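Local coordinates for putative exported protein (Burkholderia pseudomallei, PDB 4JGB) that is a putative exported protein with an NAD(P)-binding Rossmann-type fold, and may act as an NAD(P)-dependent oxidoreductase on CH-NH groups, at residues G93-G98 with V146-W151. Sequence-based numbering, arbitrary orientation.
Sequences GARKAG and VQDLDW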
# COMPACT_ATOMS: atom_id res chain seq x y z
N GLY A 93 4.05 -10.27 -11.56
CA GLY A 93 2.69 -10.81 -11.67
C GLY A 93 1.78 -9.91 -12.47
O GLY A 93 1.10 -10.36 -13.39
N ALA A 94 1.77 -8.62 -12.13
CA ALA A 94 0.88 -7.69 -12.84
C ALA A 94 1.20 -7.68 -14.32
O ALA A 94 0.31 -7.80 -15.14
CB ALA A 94 0.97 -6.28 -12.25
N ARG A 95 2.49 -7.53 -14.66
CA ARG A 95 2.94 -7.59 -16.07
C ARG A 95 2.49 -8.86 -16.79
O ARG A 95 1.94 -8.80 -17.90
CB ARG A 95 4.47 -7.49 -16.14
CG ARG A 95 5.01 -6.08 -15.86
CD ARG A 95 6.52 -6.08 -15.68
NE ARG A 95 7.08 -4.75 -15.88
CZ ARG A 95 8.32 -4.41 -15.55
NH1 ARG A 95 9.11 -5.29 -14.97
NH2 ARG A 95 8.76 -3.17 -15.76
N LYS A 96 2.74 -10.01 -16.15
CA LYS A 96 2.48 -11.32 -16.73
C LYS A 96 0.98 -11.52 -16.96
O LYS A 96 0.57 -12.09 -17.96
CB LYS A 96 3.02 -12.43 -15.82
N ALA A 97 0.18 -11.00 -16.01
CA ALA A 97 -1.27 -11.11 -16.05
C ALA A 97 -1.98 -10.00 -16.87
O ALA A 97 -3.16 -10.11 -17.18
CB ALA A 97 -1.82 -11.18 -14.64
N GLY A 98 -1.28 -8.93 -17.22
CA GLY A 98 -1.88 -7.85 -18.02
C GLY A 98 -2.64 -6.83 -17.19
O GLY A 98 -3.51 -6.13 -17.70
N VAL A 146 10.21 1.30 -12.85
CA VAL A 146 9.15 0.64 -13.56
C VAL A 146 8.32 1.75 -14.20
O VAL A 146 7.67 2.53 -13.49
CB VAL A 146 8.34 -0.27 -12.61
CG1 VAL A 146 7.08 -0.81 -13.29
CG2 VAL A 146 9.23 -1.39 -12.05
N GLN A 147 8.34 1.79 -15.53
CA GLN A 147 7.69 2.86 -16.28
C GLN A 147 6.39 2.39 -16.91
O GLN A 147 5.56 3.20 -17.31
CB GLN A 147 8.62 3.35 -17.41
CG GLN A 147 9.96 3.91 -16.94
CD GLN A 147 9.90 5.40 -16.64
OE1 GLN A 147 9.26 5.83 -15.67
NE2 GLN A 147 10.58 6.19 -17.47
N ASP A 148 6.25 1.08 -17.02
CA ASP A 148 5.22 0.52 -17.87
C ASP A 148 3.95 0.08 -17.09
O ASP A 148 2.99 -0.40 -17.70
CB ASP A 148 5.82 -0.66 -18.64
CG ASP A 148 6.27 -1.78 -17.71
OD1 ASP A 148 7.24 -1.61 -16.94
OD2 ASP A 148 5.63 -2.82 -17.73
N LEU A 149 3.96 0.18 -15.77
CA LEU A 149 2.75 -0.08 -14.97
C LEU A 149 2.31 1.22 -14.29
O LEU A 149 3.15 2.09 -14.02
CB LEU A 149 3.05 -1.13 -13.88
CG LEU A 149 3.52 -2.55 -14.19
CD1 LEU A 149 3.73 -3.32 -12.88
CD2 LEU A 149 2.50 -3.26 -15.04
N ASP A 150 1.00 1.33 -13.98
CA ASP A 150 0.46 2.42 -13.13
C ASP A 150 0.51 2.06 -11.65
O ASP A 150 -0.49 1.70 -11.03
CB ASP A 150 -0.98 2.77 -13.50
CG ASP A 150 -1.11 3.26 -14.93
OD1 ASP A 150 -0.10 3.76 -15.49
OD2 ASP A 150 -2.22 3.14 -15.48
N TRP A 151 1.70 2.17 -11.08
CA TRP A 151 1.89 1.83 -9.71
C TRP A 151 1.81 3.07 -8.84
O TRP A 151 2.02 4.20 -9.32
CB TRP A 151 3.21 1.04 -9.52
CG TRP A 151 4.45 1.80 -9.93
CD1 TRP A 151 5.16 1.69 -11.12
CD2 TRP A 151 5.15 2.77 -9.14
NE1 TRP A 151 6.25 2.53 -11.10
CE2 TRP A 151 6.27 3.21 -9.91
CE3 TRP A 151 4.94 3.32 -7.87
CZ2 TRP A 151 7.17 4.19 -9.44
CZ3 TRP A 151 5.86 4.30 -7.39
CH2 TRP A 151 6.94 4.73 -8.19
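Leu149 splits its two methyls between neighbouring residues near the C-terminal end of helix 83-97. CD1 meets the CB of Ala94 at 4.1 Å, while CD2 lies 3.9 Å from CG of Arg95, the leucine side chain crossing the arginine at about a right angle. Both Ala94 and Leu149 also touch Val102, and this buried, apolar half of the contact suits alanine, whose small methyl fits where helix and loop lie close together, and a branched leucine able to serve two partners.

In the Rossmann-type fold helix 83-97 precedes strand 101-105, which lies in the sheet beside strand 150-155; the contact therefore joins the end of that helix to the loop entering the second strand. Gly98, with positive phi, is the C-prime residue of the Schellman motif that ends the helix, where a CB would be jammed against the carbonyl O of Ala97, so that glycine suits the place. From the start of the strand, Trp151 directs its indole N-H back to the loop, NE1 donating to Val146 O at 2.8 Å nearly in the ring plane.

The other half is polar, with Arg95 and Asp148 exposed to solvent. Arg95 leaves the helix with CG beside its backbone N (chi1 -74°) and runs extended from CG to NE, bringing its guanidinium edge against the carboxylate of Asp148. The two planes are nearly coplanar, 20° apart, and the salt bridge is bidentate: NE donates to the syn lone pair of OD2 at 3.0 Å, and NH2 to OD1 in an almost straight bond, modelled shorter than usual and of doubtful exact length. NE also lies 3.3 Å from Asp148 OD1, a weak bond (125°). Buried Val146 borders the salt bridge, its CG1 coming within 3.8 Å of Arg95 NH2.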